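Local coordinates for protein succinyl-CoA:3-ketoacid coenzyme A transferase subunit B (Helicobacter pylori, PDB 3RRL) that catalyses, together with subunit A, the transfer of coenzyme A from succinyl-CoA to a 3-oxo acid, yielding a 3-oxoacyl-CoA and succinate, at residues M1-I5 with V137-H141; I6-A10 with L28-V33; Q41-L47 with S84-I88; V129-K134 with V163-L167. The contacts are given in a common frame with arbitrary orientation. Residues are numbered along the deposited sequence.

Interaction 1 of 4, residues M1-I5 with V137-H141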
loop_
_atom_site.group_PDB
_atom_site.type_symbol
_atom_site.label_atom_id
_atom_site.label_comp_id
_atom_site.label_asym_id
_atom_site.label_seq_id
_atom_site.Cartn_x
_atom_site.Cartn_y
_atom_site.Cartn_z
HETATM N N MSE B 1 18.137 21.706 -33.043
HETATM C CA MSE B 1 16.908 21.998 -32.309
HETATM C C MSE B 1 16.810 21.140 -31.049
HETATM O O MSE B 1 17.063 21.606 -29.939
HETATM C CB MSE B 1 15.686 21.757 -33.202
HETATM C CG MSE B 1 14.355 22.241 -32.628
HETATM SE SE MSE B 1 13.922 24.040 -33.233
HETATM C CE MSE B 1 12.020 24.086 -32.817
ATOM N N ARG B 2 16.451 19.877 -31.223
ATOM C CA ARG B 2 16.347 18.989 -30.080
ATOM C C ARG B 2 17.713 18.712 -29.460
ATOM O O ARG B 2 17.842 18.628 -28.237
ATOM C CB ARG B 2 15.635 17.692 -30.458
ATOM C CG ARG B 2 14.183 17.917 -30.844
ATOM C CD ARG B 2 13.429 16.609 -30.923
ATOM N NE ARG B 2 12.050 16.802 -31.351
ATOM C CZ ARG B 2 11.176 15.813 -31.511
ATOM N NH1 ARG B 2 9.938 16.079 -31.907
ATOM N NH2 ARG B 2 11.536 14.556 -31.274
ATOM N N GLU B 3 18.736 18.602 -30.301
ATOM C CA GLU B 3 20.074 18.305 -29.806
ATOM C C GLU B 3 20.483 19.245 -28.668
ATOM O O GLU B 3 20.873 18.793 -27.591
ATOM C CB GLU B 3 21.096 18.354 -30.940
ATOM C CG GLU B 3 22.502 17.998 -30.490
ATOM C CD GLU B 3 23.485 17.884 -31.643
ATOM O OE1 GLU B 3 23.083 18.098 -32.811
ATOM O OE2 GLU B 3 24.667 17.575 -31.376
ATOM N N ALA B 4 20.391 20.550 -28.900
ATOM C CA ALA B 4 20.790 21.519 -27.878
ATOM C C ALA B 4 19.941 21.382 -26.610
ATOM O O ALA B 4 20.417 21.624 -25.502
ATOM C CB ALA B 4 20.727 22.946 -28.429
ATOM N N ILE B 5 18.685 20.985 -26.783
ATOM C CA ILE B 5 17.785 20.790 -25.655
ATOM C C ILE B 5 18.215 19.581 -24.834
ATOM O O ILE B 5 18.355 19.652 -23.615
ATOM C CB ILE B 5 16.345 20.544 -26.142
ATOM C CG1 ILE B 5 15.832 21.750 -26.935
ATOM C CG2 ILE B 5 15.441 20.243 -24.974
ATOM C CD1 ILE B 5 14.446 21.548 -27.550
ATOM N N VAL B 137 11.041 20.740 -17.373
ATOM C CA VAL B 137 10.359 20.592 -18.651
ATOM C C VAL B 137 11.328 20.941 -19.777
ATOM O O VAL B 137 12.015 21.964 -19.721
ATOM C CB VAL B 137 9.124 21.505 -18.756
ATOM C CG1 VAL B 137 8.568 21.484 -20.181
ATOM C CG2 VAL B 137 8.059 21.086 -17.766
ATOM N N ILE B 138 11.394 20.081 -20.787
ATOM C CA ILE B 138 12.218 20.347 -21.957
ATOM C C ILE B 138 11.342 20.315 -23.203
ATOM O O ILE B 138 10.577 19.371 -23.423
ATOM C CB ILE B 138 13.402 19.366 -22.083
ATOM C CG1 ILE B 138 12.918 17.965 -22.482
ATOM C CG2 ILE B 138 14.208 19.349 -20.792
ATOM C CD1 ILE B 138 14.054 16.989 -22.785
HETATM N N MSE B 139 11.445 21.370 -23.997
HETATM C CA MSE B 139 10.433 21.664 -24.988
HETATM C C MSE B 139 10.999 22.520 -26.104
HETATM O O MSE B 139 11.851 23.373 -25.857
HETATM C CB MSE B 139 9.346 22.449 -24.273
HETATM C CG MSE B 139 8.133 22.772 -25.074
HETATM SE SE MSE B 139 6.950 23.711 -23.864
HETATM C CE MSE B 139 7.924 25.386 -23.708
ATOM N N GLU B 140 10.502 22.333 -27.321
ATOM C CA GLU B 140 10.814 23.272 -28.392
ATOM C C GLU B 140 10.126 24.594 -28.073
ATOM O O GLU B 140 8.978 24.610 -27.624
ATOM C CB GLU B 140 10.384 22.721 -29.754
ATOM C CG GLU B 140 11.358 21.696 -30.325
ATOM C CD GLU B 140 10.764 20.877 -31.451
ATOM O OE1 GLU B 140 10.537 21.436 -32.546
ATOM O OE2 GLU B 140 10.521 19.668 -31.240
ATOM N N HIS B 141 10.841 25.697 -28.286
ATOM C CA HIS B 141 10.409 27.009 -27.804
ATOM C C HIS B 141 9.164 27.536 -28.521
ATOM O O HIS B 141 8.325 28.197 -27.910
ATOM C CB HIS B 141 11.554 28.025 -27.902
ATOM C CG HIS B 141 11.379 29.223 -27.019
ATOM N ND1 HIS B 141 12.096 29.402 -25.854
ATOM C CD2 HIS B 141 10.561 30.299 -27.126
ATOM C CE1 HIS B 141 11.730 30.536 -25.282
ATOM N NE2 HIS B 141 10.803 31.101 -26.036
#
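E140 supplies the negative charge of this contact and R2 the positive. E140 OE2 accepts a hydrogen bond from R2 NE at 3.3 Å, within a salt bridge made at the edge of the guanidinium group, near its plane. Arginine suits this exposed place because its long side chain carries the charge across to E140. Beside it, E140 OE1 lies 3.0 Å from CE of M1, a selenomethionine; that methyl is a close neighbour, not a donor. The E140 carbonyl is taken by K149. The residues joined here are the start of helix 2-10 and the chain leaving strand 134-138, so the N-terminal helix is laid against the central sheet of the CoA-transferase α/β fold. The backbone of I138 is hydrogen-bonded to L98 and that of M139 to I168, while the I138 side chain points toward the helix. I5 suits this place: CG2 sits 3.6 Å from I138 CB, and CD1 lies 3.6 Å from M139 O. H141 bonds T169 and T199 through its ring nitrogens.

Interaction 2 of 4, residues I6-A10 with L28-V33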
loop_
_atom_site.group_PDB
_atom_site.type_symbol
_atom_site.label_atom_id
_atom_site.label_comp_id
_atom_site.label_asym_id
_atom_site.label_seq_id
_atom_site.Cartn_x
_atom_site.Cartn_y
_atom_site.Cartn_z
ATOM N N ILE B 6 18.417 18.467 -25.525
ATOM C CA ILE B 6 18.722 17.199 -24.890
ATOM C C ILE B 6 20.047 17.252 -24.147
ATOM O O ILE B 6 20.118 16.944 -22.954
ATOM C CB ILE B 6 18.723 16.065 -25.928
ATOM C CG1 ILE B 6 17.287 15.759 -26.350
ATOM C CG2 ILE B 6 19.401 14.814 -25.370
ATOM C CD1 ILE B 6 17.185 15.038 -27.676
ATOM N N LYS B 7 21.092 17.658 -24.852
ATOM C CA LYS B 7 22.414 17.795 -24.253
ATOM C C LYS B 7 22.452 18.750 -23.053
ATOM O O LYS B 7 23.212 18.526 -22.110
ATOM C CB LYS B 7 23.448 18.184 -25.316
ATOM C CG LYS B 7 23.705 17.036 -26.291
ATOM C CD LYS B 7 24.888 17.275 -27.209
ATOM C CE LYS B 7 25.115 16.058 -28.099
ATOM N NZ LYS B 7 26.225 16.252 -29.076
ATOM N N ARG B 8 21.637 19.801 -23.076
ATOM C CA ARG B 8 21.595 20.729 -21.944
ATOM C C ARG B 8 20.834 20.087 -20.788
ATOM O O ARG B 8 21.218 20.218 -19.628
ATOM C CB ARG B 8 20.965 22.068 -22.343
ATOM C CG ARG B 8 20.800 23.054 -21.190
ATOM C CD ARG B 8 22.124 23.317 -20.466
ATOM N NE ARG B 8 21.940 24.156 -19.281
ATOM C CZ ARG B 8 21.533 23.698 -18.097
ATOM N NH1 ARG B 8 21.386 24.528 -17.079
ATOM N NH2 ARG B 8 21.275 22.409 -17.927
ATOM N N ALA B 9 19.765 19.371 -21.116
ATOM C CA ALA B 9 19.008 18.629 -20.112
ATOM C C ALA B 9 19.876 17.583 -19.416
ATOM O O ALA B 9 19.735 17.347 -18.214
ATOM C CB ALA B 9 17.795 17.968 -20.747
ATOM N N ALA B 10 20.774 16.955 -20.174
ATOM C CA ALA B 10 21.629 15.903 -19.624
ATOM C C ALA B 10 22.514 16.422 -18.498
ATOM O O ALA B 10 22.872 15.684 -17.585
ATOM C CB ALA B 10 22.480 15.281 -20.715
ATOM N N LEU B 28 15.176 10.642 -24.574
ATOM C CA LEU B 28 16.430 10.798 -25.295
ATOM C C LEU B 28 17.596 11.202 -24.398
ATOM O O LEU B 28 18.758 10.969 -24.746
ATOM C CB LEU B 28 16.261 11.784 -26.447
ATOM C CG LEU B 28 15.411 11.188 -27.572
ATOM C CD1 LEU B 28 15.414 12.075 -28.802
ATOM C CD2 LEU B 28 15.903 9.782 -27.909
ATOM N N VAL B 29 17.286 11.791 -23.242
ATOM C CA VAL B 29 18.328 12.278 -22.340
ATOM C C VAL B 29 19.189 11.147 -21.787
ATOM O O VAL B 29 20.369 11.343 -21.493
ATOM C CB VAL B 29 17.749 13.128 -21.170
ATOM C CG1 VAL B 29 18.850 13.524 -20.208
ATOM C CG2 VAL B 29 17.060 14.377 -21.705
ATOM N N ALA B 30 18.599 9.963 -21.649
ATOM C CA ALA B 30 19.331 8.807 -21.144
ATOM C C ALA B 30 20.544 8.485 -22.012
ATOM O O ALA B 30 21.567 8.023 -21.515
ATOM C CB ALA B 30 18.419 7.602 -21.055
ATOM N N ASN B 31 20.428 8.736 -23.311
ATOM C CA ASN B 31 21.517 8.437 -24.236
ATOM C C ASN B 31 22.760 9.310 -24.044
ATOM O O ASN B 31 23.855 8.937 -24.460
ATOM C CB ASN B 31 21.023 8.513 -25.683
ATOM C CG ASN B 31 19.879 7.550 -25.957
ATOM O OD1 ASN B 31 19.692 6.570 -25.230
ATOM N ND2 ASN B 31 19.107 7.825 -27.006
ATOM N N GLU B 32 22.598 10.452 -23.404
ATOM C CA GLU B 32 23.702 11.362 -23.181
ATOM C C GLU B 32 24.450 11.083 -21.904
ATOM O O GLU B 32 25.423 11.742 -21.592
ATOM C CB GLU B 32 23.191 12.789 -23.168
ATOM C CG GLU B 32 22.386 13.153 -24.388
ATOM C CD GLU B 32 23.183 13.059 -25.661
ATOM O OE1 GLU B 32 24.411 13.214 -25.609
ATOM O OE2 GLU B 32 22.580 12.835 -26.717
ATOM N N VAL B 33 23.977 10.119 -21.144
ATOM C CA VAL B 33 24.555 9.850 -19.848
ATOM C C VAL B 33 24.988 8.413 -19.706
ATOM O O VAL B 33 24.894 7.845 -18.638
ATOM C CB VAL B 33 23.569 10.186 -18.739
ATOM C CG1 VAL B 33 24.254 10.112 -17.411
ATOM C CG2 VAL B 33 23.007 11.566 -18.943
#
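Two side chains with branched β-carbons, I6 and V29, set the shape of this contact. I6, with chi1 near -73° (m) and chi2 near 160° (t), spreads its atoms along the partner segment: CD1 reaches L28 CB at 3.6 Å and CG2 reaches E32 CG at 3.6 Å. V29 takes the t rotamer, which directs its two methyls to successive alanines of helix 2-10, CG2 to A9 CB at 3.8 Å and CG1 to A10 CA at 3.7 Å. Small residues suit these helix positions, because a methyl group lets the 28-33 segment approach until A10 CA and V29 CA are 5.6 Å apart. A10 CB also meets E32 CB at 3.6 Å and V33 CG2 at 4.1 Å. The segment 28-33 follows strand 18-21 in the CoA-transferase α/β domain, and V29 also touches I138 of the central sheet. E32 folds up with chi1 and chi2 both m, laying its methylene groups on I6 and A10. K7 is nearly fully extended, its CE 3.8 Å from E32 OE1, but the salt-bridge partner of its amine is E3, one turn back in its own helix. The contact is therefore made by hydrophobic packing, with E32 contributing its aliphatic part and the carboxylate and amine staying outside the apolar patch.

Interaction 3 of 4, residues Q41-L47 with S84-I88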
loop_
_atom_site.group_PDB
_atom_site.type_symbol
_atom_site.label_atom_id
_atom_site.label_comp_id
_atom_site.label_asym_id
_atom_site.label_seq_id
_atom_site.Cartn_x
_atom_site.Cartn_y
_atom_site.Cartn_z
ATOM N N GLN B 41 13.692 5.274 -13.126
ATOM C CA GLN B 41 12.476 4.645 -12.640
ATOM C C GLN B 41 11.450 4.582 -13.761
ATOM O O GLN B 41 11.304 5.532 -14.522
ATOM C CB GLN B 41 11.914 5.442 -11.463
ATOM C CG GLN B 41 10.901 4.689 -10.609
ATOM C CD GLN B 41 9.468 5.040 -10.937
ATOM O OE1 GLN B 41 9.180 5.600 -11.997
ATOM N NE2 GLN B 41 8.553 4.707 -10.026
ATOM N N SER B 42 10.752 3.458 -13.869
ATOM C CA SER B 42 9.680 3.322 -14.846
ATOM C C SER B 42 8.392 3.206 -14.055
ATOM O O SER B 42 8.303 2.402 -13.122
ATOM C CB SER B 42 9.903 2.083 -15.716
ATOM O OG SER B 42 9.106 2.117 -16.889
ATOM N N GLU B 43 7.403 4.022 -14.405
ATOM C CA GLU B 43 6.207 4.171 -13.572
ATOM C C GLU B 43 5.343 2.911 -13.548
ATOM O O GLU B 43 4.426 2.782 -12.732
ATOM C CB GLU B 43 5.382 5.368 -14.043
ATOM C CG GLU B 43 4.789 5.192 -15.419
ATOM C CD GLU B 43 4.664 6.503 -16.170
ATOM O OE1 GLU B 43 5.199 7.518 -15.678
ATOM O OE2 GLU B 43 4.035 6.518 -17.251
ATOM N N ASN B 44 5.665 1.974 -14.430
ATOM C CA ASN B 44 4.910 0.741 -14.558
ATOM C C ASN B 44 5.413 -0.322 -13.584
ATOM O O ASN B 44 5.021 -1.490 -13.658
ATOM C CB ASN B 44 4.835 0.240 -16.003
ATOM C CG ASN B 44 6.192 0.095 -16.650
ATOM O OD1 ASN B 44 7.085 0.913 -16.450
ATOM N ND2 ASN B 44 6.347 -0.949 -17.453
ATOM N N GLY B 45 6.261 0.100 -12.649
ATOM C CA GLY B 45 6.714 -0.803 -11.605
ATOM C C GLY B 45 8.133 -1.324 -11.636
ATOM O O GLY B 45 8.407 -2.425 -11.167
ATOM N N LEU B 46 9.036 -0.570 -12.239
ATOM C CA LEU B 46 10.438 -0.932 -12.173
ATOM C C LEU B 46 11.328 0.204 -11.686
ATOM O O LEU B 46 11.121 1.372 -12.027
ATOM C CB LEU B 46 10.915 -1.414 -13.535
ATOM C CG LEU B 46 12.416 -1.293 -13.784
ATOM C CD1 LEU B 46 13.184 -2.350 -12.985
ATOM C CD2 LEU B 46 12.669 -1.430 -15.287
ATOM N N LEU B 47 12.324 -0.151 -10.880
ATOM C CA LEU B 47 13.401 0.767 -10.542
ATOM C C LEU B 47 14.700 0.141 -11.053
ATOM O O LEU B 47 14.976 -1.020 -10.762
ATOM C CB LEU B 47 13.455 0.970 -9.028
ATOM C CG LEU B 47 14.285 2.136 -8.506
ATOM C CD1 LEU B 47 13.820 3.444 -9.127
ATOM C CD2 LEU B 47 14.197 2.210 -6.984
ATOM N N SER B 84 4.729 2.087 -7.078
ATOM C CA SER B 84 5.424 2.983 -7.990
ATOM C C SER B 84 5.009 4.415 -7.721
ATOM O O SER B 84 5.846 5.316 -7.573
ATOM C CB SER B 84 5.077 2.636 -9.434
ATOM O OG SER B 84 5.781 3.471 -10.329
ATOM N N PHE B 85 3.704 4.627 -7.651
ATOM C CA PHE B 85 3.201 5.976 -7.486
ATOM C C PHE B 85 3.294 6.468 -6.043
ATOM O O PHE B 85 3.313 7.671 -5.800
ATOM C CB PHE B 85 1.815 6.126 -8.124
ATOM C CG PHE B 85 1.881 6.224 -9.624
ATOM C CD1 PHE B 85 2.307 7.396 -10.230
ATOM C CD2 PHE B 85 1.586 5.138 -10.422
ATOM C CE1 PHE B 85 2.413 7.487 -11.602
ATOM C CE2 PHE B 85 1.689 5.227 -11.799
ATOM C CZ PHE B 85 2.103 6.407 -12.388
ATOM N N ALA B 86 3.395 5.540 -5.092
ATOM C CA ALA B 86 3.691 5.918 -3.714
ATOM C C ALA B 86 5.106 6.491 -3.674
ATOM O O ALA B 86 5.375 7.473 -3.003
ATOM C CB ALA B 86 3.572 4.713 -2.786
HETATM N N MSE B 87 6.007 5.856 -4.412
HETATM C CA MSE B 87 7.393 6.289 -4.511
HETATM C C MSE B 87 7.449 7.678 -5.152
HETATM O O MSE B 87 8.181 8.572 -4.705
HETATM C CB MSE B 87 8.152 5.274 -5.364
HETATM C CG MSE B 87 9.619 5.523 -5.542
HETATM SE SE MSE B 87 10.383 4.098 -6.652
HETATM C CE MSE B 87 9.552 2.587 -5.785
ATOM N N ILE B 88 6.663 7.854 -6.205
ATOM C CA ILE B 88 6.612 9.128 -6.913
ATOM C C ILE B 88 5.909 10.212 -6.097
ATOM O O ILE B 88 6.452 11.297 -5.895
ATOM C CB ILE B 88 5.926 8.970 -8.274
ATOM C CG1 ILE B 88 6.872 8.256 -9.242
ATOM C CG2 ILE B 88 5.522 10.325 -8.829
ATOM C CD1 ILE B 88 6.199 7.709 -10.483
#
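A single serine hydroxyl ties a helix to the backbone of the predicted active-site residue: S84 OG donates to E43 O at 2.8 Å. The same oxygen accepts a weak bond from Q41 NE2 at 3.1 Å, so a small residue on helix 81-89 serves as both donor and acceptor where the chain turns. Q41 itself is fixed more firmly through OE1, which is bonded to N20. Around this polar centre lie mostly van der Waals contacts. F85 CZ lies 3.8 Å from E43 CB, I88 CD1 is 3.8 Å from Q41 NE2, and in an apolar pair the selenium of M87, a selenomethionine, is 4.3 Å from L47 CD2. The turn between strands 39-42 and 46-49 closes with a G1 β-bulge, in which G45 N and L46 N both face S42 O, at 3.1 and 3.2 Å. G45 has a positive phi, and a β-carbon there would press on the preceding carbonyl oxygen, so glycine fits. Within the turn, S42 OG and N44 OD1 form a very short hydrogen bond of 2.4 Å. Subunit A chains pack against both segments. The S42-E43-N44-G45 sequence is the hallmark of these CoA-transferases, whose glutamate carries CoA as a glutamyl thioester during the reaction; E43 probably plays that part here, at an active site beside subunit A.

Interaction 4 of 4, residues V129-K134 with V163-L167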
loop_
_atom_site.group_PDB
_atom_site.type_symbol
_atom_site.label_atom_id
_atom_site.label_comp_id
_atom_site.label_asym_id
_atom_site.label_seq_id
_atom_site.Cartn_x
_atom_site.Cartn_y
_atom_site.Cartn_z
ATOM N N VAL B 129 4.728 15.641 -11.714
ATOM C CA VAL B 129 4.937 17.087 -11.527
ATOM C C VAL B 129 4.840 17.555 -10.074
ATOM O O VAL B 129 5.498 18.522 -9.688
ATOM C CB VAL B 129 3.976 17.978 -12.389
ATOM C CG1 VAL B 129 4.268 17.835 -13.870
ATOM C CG2 VAL B 129 2.507 17.688 -12.080
ATOM N N HIS B 130 3.991 16.907 -9.282
ATOM C CA HIS B 130 3.921 17.204 -7.851
ATOM C C HIS B 130 4.970 16.495 -6.989
ATOM O O HIS B 130 5.544 17.099 -6.080
ATOM C CB HIS B 130 2.519 16.944 -7.307
ATOM C CG HIS B 130 1.500 17.919 -7.799
ATOM N ND1 HIS B 130 0.683 17.662 -8.877
ATOM C CD2 HIS B 130 1.179 19.163 -7.373
ATOM C CE1 HIS B 130 -0.106 18.700 -9.090
ATOM N NE2 HIS B 130 0.177 19.626 -8.191
ATOM N N GLY B 131 5.215 15.219 -7.271
ATOM C CA GLY B 131 6.072 14.399 -6.421
ATOM C C GLY B 131 7.576 14.594 -6.551
ATOM O O GLY B 131 8.290 14.591 -5.548
ATOM N N ALA B 132 8.066 14.753 -7.780
ATOM C CA ALA B 132 9.507 14.834 -8.026
ATOM C C ALA B 132 10.137 15.991 -7.245
ATOM O O ALA B 132 9.561 17.068 -7.178
ATOM C CB ALA B 132 9.772 14.986 -9.514
ATOM N N LYS B 133 11.303 15.773 -6.638
ATOM C CA LYS B 133 11.972 16.858 -5.907
ATOM C C LYS B 133 12.287 18.031 -6.839
ATOM O O LYS B 133 12.204 19.199 -6.445
ATOM C CB LYS B 133 13.253 16.370 -5.221
ATOM C CG LYS B 133 13.013 15.348 -4.114
ATOM C CD LYS B 133 14.330 14.844 -3.535
ATOM C CE LYS B 133 14.186 13.436 -2.976
ATOM N NZ LYS B 133 15.517 12.819 -2.665
ATOM N N LYS B 134 12.657 17.718 -8.076
ATOM C CA LYS B 134 12.816 18.748 -9.088
ATOM C C LYS B 134 12.104 18.350 -10.374
ATOM O O LYS B 134 12.222 17.218 -10.841
ATOM C CB LYS B 134 14.290 19.030 -9.370
ATOM C CG LYS B 134 14.483 20.202 -10.301
ATOM C CD LYS B 134 15.945 20.477 -10.585
ATOM C CE LYS B 134 16.089 21.689 -11.501
ATOM N NZ LYS B 134 17.482 21.857 -11.997
ATOM N N VAL B 163 4.090 24.009 -11.105
ATOM C CA VAL B 163 4.911 22.829 -10.841
ATOM C C VAL B 163 6.314 22.835 -11.460
ATOM O O VAL B 163 7.159 22.021 -11.091
ATOM C CB VAL B 163 4.177 21.560 -11.297
ATOM C CG1 VAL B 163 2.919 21.360 -10.462
ATOM C CG2 VAL B 163 3.844 21.647 -12.793
ATOM N N VAL B 164 6.580 23.748 -12.383
ATOM C CA VAL B 164 7.813 23.650 -13.163
ATOM C C VAL B 164 8.943 24.380 -12.464
ATOM O O VAL B 164 8.822 25.561 -12.185
ATOM C CB VAL B 164 7.636 24.221 -14.591
ATOM C CG1 VAL B 164 8.952 24.167 -15.361
ATOM C CG2 VAL B 164 6.549 23.454 -15.333
ATOM N N HIS B 165 10.015 23.663 -12.137
ATOM C CA HIS B 165 11.188 24.270 -11.514
ATOM C C HIS B 165 12.123 24.902 -12.537
ATOM O O HIS B 165 12.651 25.996 -12.326
ATOM C CB HIS B 165 11.950 23.251 -10.658
ATOM C CG HIS B 165 11.224 22.854 -9.412
ATOM N ND1 HIS B 165 10.441 21.722 -9.337
ATOM C CD2 HIS B 165 11.143 23.447 -8.199
ATOM C CE1 HIS B 165 9.919 21.630 -8.128
ATOM N NE2 HIS B 165 10.329 22.664 -7.417
ATOM N N GLN B 166 12.323 24.204 -13.650
ATOM C CA GLN B 166 13.276 24.647 -14.656
ATOM C C GLN B 166 12.754 24.308 -16.048
ATOM O O GLN B 166 12.176 23.240 -16.266
ATOM C CB GLN B 166 14.629 23.988 -14.404
ATOM C CG GLN B 166 15.674 24.205 -15.493
ATOM C CD GLN B 166 16.925 23.365 -15.249
ATOM O OE1 GLN B 166 16.837 22.206 -14.845
ATOM N NE2 GLN B 166 18.087 23.951 -15.470
ATOM N N LEU B 167 12.942 25.229 -16.982
ATOM C CA LEU B 167 12.477 25.028 -18.347
ATOM C C LEU B 167 13.643 25.194 -19.314
ATOM O O LEU B 167 14.311 26.228 -19.334
ATOM C CB LEU B 167 11.347 26.008 -18.690
ATOM C CG LEU B 167 11.035 26.203 -20.177
ATOM C CD1 LEU B 167 10.489 24.926 -20.802
ATOM C CD2 LEU B 167 10.063 27.369 -20.386
#
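V163, K134 and H165 bury the most surface here, where helix 125-131 hands the chain to strand 134-138 beside the start of strand 166-168. In the CoA-transferase α/β fold this helix ends the long connection, which also carries strands of the smaller sheet, between the parallel neighbours 95-98 and 134-138. V163 packs on the last turn of that helix. Its CB lies 3.7 Å from V129 O and its CG2 3.7 Å from V129 CB, while CG1 sits over a face of the H130 ring in a CH-pi contact, 4.2 Å from the centroid and 18° off the ring normal. A compact valine can meet both residues at once. H130 ND1 is hydrogen-bonded to M126 O. H165 covers the start of the next strand. Its ND1 is hydrogen-bonded to the backbone N of V135, and CE1 approaches K133 O at 3.7 Å. Its CB rests 4.0 Å from K134 CG, so the lysine's aliphatic stem is covered by the histidine. Lysine suits this partly exposed place because its methylenes can pack while its amine reaches polar partners further on. K134 has all four chi angles t, and this extension carries its amine into a salt bridge with E12, whose carboxylate also bonds Q166 NE2. K134 NZ donates a hydrogen bond to Q166 OE1 at 2.9 Å.

Overall arrangement
Interactions 1 and 2 share helix 2-10, and I138 joins them: its CG2 lies 3.8 Å from A9 CB and its CD1 4.1 Å from V29 CG2. Interaction 1 meets interaction 4 across neighbouring parallel strands, where V137 N probably hydrogen-bonds Q166 O at 3.0 Å. Interactions 2 and 4 touch at R8 NH1 and Q166 NE2, 3.7 Å apart. Interaction 3, with predicted catalytic E43, is centred about 26 Å from the centre of interaction 1 and 17 Å from that of interaction 4, yet its nearest atoms are about 3 Å from the latter. L128 of helix 125-131 packs on E43 and I88, and the V129 side chain is about 11 Å from that of E43.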